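Local coordinates for protein thioredoxin reductase (Streptomyces clavuligerus, PDB 4NTD) that forms disulfide bonds in natural products as a flavoenzyme of the thioredoxin reductase family, carrying FAD and linked to the antibiotic holomycin, at residues S131-V136 against V324-A329; P261-L266 against C271-D276. All coordinates share one frame; numbering follows the deposited sequence.

Both contacts lie in the same chain but differ in reach. Interaction 1 joins the C-terminal half of the long helix 305-338 to the strand corner at Arg133, whereas interaction 2, 261-266 against 271-276, is a local closure of the chain round helix 264-269, inside the stretch that separates the two halves of interaction 1. Their centres are 22 Å apart and their nearest atoms about 7 Å, so they do not touch. Interaction 2 is the nearer to the cofactor: Arg262 touches FAD, and the side chain of Asp263 is about 10 Å from it. Interaction 1 touches no ligand; the side chain of Asp327 lies about 14 Å from a bound glutathione, which is proximity and not binding.

Interaction 1: S131-V136 against V324-A329; sequences STRRVV and VDEDVA
A salt-bridge network of two arginines and two acids joins the corner of the chain at Arg133 to the side of a helix, Arg133 and Arg134 reaching out to Glu326 and Asp327. Arg133 meets Asp327 end-on, with NH1 and NH2 both directed at one oxygen: Arg133 NH1 lies 3.0 Å from Asp327 OD1, on that oxygen's syn lone pair, while NH2 comes to the same atom from above the carboxylate plane. Arg133 NH2 also bonds Glu326 OE2 at 3.0 Å, nearly straight at 168°. Both acceptors lie close to the guanidinium plane, so three bonds fix its rotation. The bend of the Arg133 chain at chi3 (73°) turns the guanidinium edge to the helix.

Arg134 takes the other oxygen of Glu326, its NH2 standing 2.7 Å from OE1, again above the carboxylate plane. With CG anti to the backbone N (chi1 -169°), Glu326 runs out extended to place its carboxylate between the two arginines, one oxygen for each. Behind this pairing, Arg134 NH1 bonds Arg133 O at 2.9 Å, which ties the second guanidinium to the corner itself. A water accepts from Arg133 NE and donates to Glu326 OE2 at 2.7 Å, bridging the two groups a second time.

Outside the pair, Asp327 OD2 forms a salt bridge with Arg54, and Gln322 OE1 accepts from Arg134 NH2. At the corner, strand 129-132 of the antiparallel sheet gives way to strand 134-137 of the parallel sheet, where Arg134 pairs with Val34 of strand 31-36. Helix 305-338 packs Leu319 and Leu323 on Arg134, and Val324, Asp327 and Val328 also meet the second subunit, so this part of the helix lies between the corner where the two sheets meet and the second subunit.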
loop_
_atom_site.group_PDB
_atom_site.type_symbol
_atom_site.label_atom_id
_atom_site.label_comp_id
_atom_site.label_asym_id
_atom_site.label_seq_id
_atom_site.Cartn_x
_atom_site.Cartn_y
_atom_site.Cartn_z
ATOM N N SER A 131 -21.026 13.114 -15.118
ATOM C CA SER A 131 -20.556 12.168 -16.128
ATOM C C SER A 131 -19.034 12.074 -16.042
ATOM O O SER A 131 -18.361 13.093 -15.913
ATOM C CB SER A 131 -20.975 12.628 -17.523
ATOM O OG SER A 131 -20.608 11.676 -18.506
ATOM N N THR A 132 -18.499 10.856 -16.113
ATOM C CA THR A 132 -17.059 10.628 -15.949
ATOM C C THR A 132 -16.553 9.453 -16.789
ATOM O O THR A 132 -17.312 8.541 -17.119
ATOM C CB THR A 132 -16.707 10.396 -14.460
ATOM O OG1 THR A 132 -15.286 10.272 -14.304
ATOM C CG2 THR A 132 -17.394 9.147 -13.909
ATOM N N ARG A 133 -15.266 9.479 -17.127
ATOM C CA ARG A 133 -14.655 8.392 -17.896
ATOM C C ARG A 133 -14.394 7.156 -17.034
ATOM O O ARG A 133 -14.501 6.029 -17.520
ATOM C CB ARG A 133 -13.349 8.854 -18.552
ATOM C CG ARG A 133 -13.529 9.989 -19.545
ATOM C CD ARG A 133 -12.202 10.427 -20.144
ATOM N NE ARG A 133 -11.678 9.453 -21.096
ATOM C CZ ARG A 133 -10.479 9.529 -21.675
ATOM N NH1 ARG A 133 -9.650 10.530 -21.399
ATOM N NH2 ARG A 133 -10.102 8.587 -22.530
ATOM N N ARG A 134 -14.049 7.375 -15.765
ATOM C CA ARG A 134 -13.656 6.296 -14.855
ATOM C C ARG A 134 -14.189 6.531 -13.444
ATOM O O ARG A 134 -14.519 7.662 -13.075
ATOM C CB ARG A 134 -12.131 6.190 -14.797
ATOM C CG ARG A 134 -11.450 5.878 -16.122
ATOM C CD ARG A 134 -11.763 4.470 -16.593
ATOM N NE ARG A 134 -10.981 4.096 -17.771
ATOM C CZ ARG A 134 -11.291 4.396 -19.033
ATOM N NH1 ARG A 134 -12.384 5.096 -19.331
ATOM N NH2 ARG A 134 -10.489 3.994 -20.013
ATOM N N VAL A 135 -14.260 5.456 -12.662
ATOM C CA VAL A 135 -14.686 5.520 -11.262
ATOM C C VAL A 135 -13.724 4.727 -10.376
ATOM O O VAL A 135 -13.303 3.626 -10.736
ATOM C CB VAL A 135 -16.118 4.964 -11.083
ATOM C CG1 VAL A 135 -16.521 4.938 -9.611
ATOM C CG2 VAL A 135 -17.109 5.792 -11.887
ATOM N N VAL A 136 -13.376 5.307 -9.228
ATOM C CA VAL A 136 -12.672 4.598 -8.162
ATOM C C VAL A 136 -13.606 4.542 -6.958
ATOM O O VAL A 136 -14.023 5.584 -6.448
ATOM C CB VAL A 136 -11.360 5.305 -7.757
ATOM C CG1 VAL A 136 -10.675 4.560 -6.615
ATOM C CG2 VAL A 136 -10.426 5.428 -8.954
ATOM N N VAL A 324 -4.379 6.502 -20.918
ATOM C CA VAL A 324 -3.449 6.839 -21.998
ATOM C C VAL A 324 -3.640 5.877 -23.172
ATOM O O VAL A 324 -3.711 6.310 -24.320
ATOM C CB VAL A 324 -1.976 6.832 -21.529
ATOM C CG1 VAL A 324 -1.027 6.945 -22.716
ATOM C CG2 VAL A 324 -1.727 7.968 -20.548
ATOM N N ASP A 325 -3.741 4.580 -22.886
ATOM C CA ASP A 325 -3.981 3.589 -23.939
ATOM C C ASP A 325 -5.250 3.924 -24.730
ATOM O O ASP A 325 -5.263 3.823 -25.957
ATOM C CB ASP A 325 -4.075 2.171 -23.362
ATOM C CG ASP A 325 -2.749 1.664 -22.810
ATOM O OD1 ASP A 325 -2.769 0.674 -22.050
ATOM O OD2 ASP A 325 -1.688 2.241 -23.128
ATOM N N GLU A 326 -6.306 4.338 -24.032
ATOM C CA GLU A 326 -7.540 4.762 -24.698
ATOM C C GLU A 326 -7.349 6.072 -25.472
ATOM O O GLU A 326 -7.830 6.196 -26.600
ATOM C CB GLU A 326 -8.690 4.907 -23.696
ATOM C CG GLU A 326 -10.046 5.093 -24.364
ATOM C CD GLU A 326 -11.161 5.364 -23.377
ATOM O OE1 GLU A 326 -11.374 4.537 -22.468
ATOM O OE2 GLU A 326 -11.828 6.408 -23.519
ATOM N N ASP A 327 -6.657 7.039 -24.865
ATOM C CA ASP A 327 -6.352 8.317 -25.524
ATOM C C ASP A 327 -5.611 8.078 -26.849
ATOM O O ASP A 327 -5.930 8.694 -27.869
ATOM C CB ASP A 327 -5.502 9.230 -24.616
ATOM C CG ASP A 327 -6.266 9.757 -23.397
ATOM O OD1 ASP A 327 -7.511 9.861 -23.445
ATOM O OD2 ASP A 327 -5.605 10.081 -22.381
ATOM N N VAL A 328 -4.634 7.172 -26.826
ATOM C CA VAL A 328 -3.838 6.849 -28.015
ATOM C C VAL A 328 -4.685 6.138 -29.073
ATOM O O VAL A 328 -4.656 6.511 -30.246
ATOM C CB VAL A 328 -2.608 5.978 -27.660
ATOM C CG1 VAL A 328 -1.893 5.489 -28.916
ATOM C CG2 VAL A 328 -1.638 6.760 -26.784
ATOM N N ALA A 329 -5.434 5.120 -28.654
ATOM C CA ALA A 329 -6.285 4.357 -29.574
ATOM C C ALA A 329 -7.329 5.246 -30.255
ATOM O O ALA A 329 -7.595 5.091 -31.448
ATOM C CB ALA A 329 -6.959 3.203 -28.846
HETATM O O HOH W 1 -13.661 7.164 -21.626
#

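Interaction 2: P261-L266 against C271-D276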
loop_
_atom_site.group_PDB
_atom_site.type_symbol
_atom_site.label_atom_id
_atom_site.label_comp_id
_atom_site.label_asym_id
_atom_site.label_seq_id
_atom_site.Cartn_x
_atom_site.Cartn_y
_atom_site.Cartn_z
ATOM N N PRO A 261 -18.499 -4.713 3.810
ATOM C CA PRO A 261 -17.996 -3.703 2.876
ATOM C C PRO A 261 -19.126 -2.905 2.239
ATOM O O PRO A 261 -20.195 -3.456 1.965
ATOM C CB PRO A 261 -17.265 -4.529 1.812
ATOM C CG PRO A 261 -17.857 -5.892 1.898
ATOM C CD PRO A 261 -18.250 -6.085 3.331
ATOM N N ARG A 262 -18.893 -1.615 2.012
ATOM C CA ARG A 262 -19.870 -0.771 1.334
ATOM C C ARG A 262 -19.718 -0.931 -0.177
ATOM O O ARG A 262 -19.314 0.001 -0.872
ATOM C CB ARG A 262 -19.697 0.691 1.747
ATOM C CG ARG A 262 -19.927 0.957 3.226
ATOM C CD ARG A 262 -20.277 2.418 3.451
ATOM N NE ARG A 262 -20.342 2.787 4.863
ATOM C CZ ARG A 262 -19.286 3.074 5.625
ATOM N NH1 ARG A 262 -18.053 3.060 5.130
ATOM N NH2 ARG A 262 -19.467 3.397 6.899
ATOM N N ASP A 263 -20.054 -2.121 -0.675
ATOM C CA ASP A 263 -19.813 -2.482 -2.078
ATOM C C ASP A 263 -21.090 -2.551 -2.931
ATOM O O ASP A 263 -21.076 -3.118 -4.023
ATOM C CB ASP A 263 -19.030 -3.806 -2.160
ATOM C CG ASP A 263 -19.756 -4.977 -1.508
ATOM O OD1 ASP A 263 -20.934 -4.830 -1.115
ATOM O OD2 ASP A 263 -19.138 -6.055 -1.385
ATOM N N GLY A 264 -22.178 -1.959 -2.444
ATOM C CA GLY A 264 -23.450 -1.969 -3.166
ATOM C C GLY A 264 -23.369 -1.388 -4.570
ATOM O O GLY A 264 -23.991 -1.908 -5.497
ATOM N N LEU A 265 -22.598 -0.314 -4.731
ATOM C CA LEU A 265 -22.430 0.317 -6.043
ATOM C C LEU A 265 -21.677 -0.594 -7.010
ATOM O O LEU A 265 -21.946 -0.591 -8.211
ATOM C CB LEU A 265 -21.705 1.662 -5.917
ATOM C CG LEU A 265 -22.432 2.745 -5.113
ATOM C CD1 LEU A 265 -21.496 3.906 -4.807
ATOM C CD2 LEU A 265 -23.674 3.234 -5.846
ATOM N N LEU A 266 -20.736 -1.371 -6.478
ATOM C CA LEU A 266 -19.967 -2.320 -7.283
ATOM C C LEU A 266 -20.835 -3.502 -7.715
ATOM O O LEU A 266 -20.791 -3.920 -8.873
ATOM C CB LEU A 266 -18.738 -2.806 -6.507
ATOM C CG LEU A 266 -17.728 -1.708 -6.148
ATOM C CD1 LEU A 266 -16.745 -2.189 -5.091
ATOM C CD2 LEU A 266 -16.990 -1.225 -7.390
ATOM N N CYS A 271 -19.998 -6.050 -10.916
ATOM C CA CYS A 271 -18.652 -6.480 -10.539
ATOM C C CYS A 271 -18.708 -7.868 -9.910
ATOM O O CYS A 271 -19.518 -8.116 -9.018
ATOM C CB CYS A 271 -18.015 -5.496 -9.551
ATOM S SG CYS A 271 -17.796 -3.812 -10.174
ATOM N N GLU A 272 -17.850 -8.769 -10.384
ATOM C CA GLU A 272 -17.830 -10.147 -9.899
ATOM C C GLU A 272 -17.270 -10.228 -8.481
ATOM O O GLU A 272 -16.384 -9.458 -8.111
ATOM C CB GLU A 272 -17.013 -11.033 -10.846
ATOM C CG GLU A 272 -17.661 -11.214 -12.212
ATOM C CD GLU A 272 -16.799 -11.988 -13.194
ATOM O OE1 GLU A 272 -15.754 -12.537 -12.786
ATOM O OE2 GLU A 272 -17.173 -12.050 -14.385
ATOM N N ARG A 273 -17.815 -11.151 -7.692
ATOM C CA ARG A 273 -17.318 -11.424 -6.346
ATOM C C ARG A 273 -16.432 -12.661 -6.387
ATOM O O ARG A 273 -16.669 -13.575 -7.180
ATOM C CB ARG A 273 -18.474 -11.681 -5.374
ATOM C CG ARG A 273 -19.591 -10.650 -5.412
ATOM C CD ARG A 273 -20.624 -10.908 -4.323
ATOM N NE ARG A 273 -20.222 -10.315 -3.049
ATOM C CZ ARG A 273 -20.408 -9.039 -2.704
ATOM N NH1 ARG A 273 -21.007 -8.180 -3.528
ATOM N NH2 ARG A 273 -19.990 -8.617 -1.515
ATOM N N GLY A 274 -15.419 -12.692 -5.527
ATOM C CA GLY A 274 -14.593 -13.882 -5.357
ATOM C C GLY A 274 -15.327 -14.927 -4.538
ATOM O O GLY A 274 -16.430 -14.680 -4.046
ATOM N N ALA A 275 -14.711 -16.097 -4.387
ATOM C CA ALA A 275 -15.289 -17.177 -3.583
ATOM C C ALA A 275 -15.453 -16.774 -2.113
ATOM O O ALA A 275 -16.338 -17.283 -1.422
ATOM C CB ALA A 275 -14.437 -18.434 -3.693
ATOM N N ASP A 276 -14.605 -15.856 -1.647
ATOM C CA ASP A 276 -14.668 -15.357 -0.268
ATOM C C ASP A 276 -15.821 -14.374 -0.000
ATOM O O ASP A 276 -16.060 -14.004 1.151
ATOM C CB ASP A 276 -13.328 -14.720 0.140
ATOM C CG ASP A 276 -12.952 -13.512 -0.710
ATOM O OD1 ASP A 276 -13.749 -13.093 -1.579
ATOM O OD2 ASP A 276 -11.841 -12.981 -0.505
#
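Cys271 N donates to Leu266 O at 3.1 Å, with an angle of 158° at the hydrogen, closing the chain back on itself just beyond helix 264-269. These two residues also bring the backbones nearest, their CA atoms 5.4 Å apart. The cysteine side chain lies against the same turn: Cys271 SG rests 3.9 Å from Leu266 CD2 and equally far from Leu266 CB, so the sulfur packs alongside the leucine as an apolar group. Both residues are buried, Leu266 reaching on to Val292 and Ala294 of strand 292-294 and Cys271 to Thr287 and Val289.

Farther out, Asp263 and Arg273 form a salt bridge. Arg273 NH2 meets Asp263 OD2 at 2.7 Å on its syn side, somewhat out of the carboxylate plane, and the bond is bent to 136°. The two flat groups stand almost perpendicular, and NH2 alone bonds the carboxylate across the two segments. The bend at chi3 (84°) brings the Arg273 guanidinium to Asp263, and its NH2 is also bonded to Gly277 O. With Asp263 replaced by an alanine, the Arg273 guanidinium would probably lose its acidic mate and keep, of the bonds described here, the one to Gly277 O, freer to turn.

Asp263 occupies the N-cap position, but its carboxylate makes no capping bond. The loop after helix 264-269 thus doubles back, Cys271 meeting Leu266 and Arg273 meeting the N-cap residue. It leads on to strand 292-294, at the edge of the parallel sheet of the FAD-binding Rossmann-type domain, and Arg262, next to the N-cap residue, touches FAD.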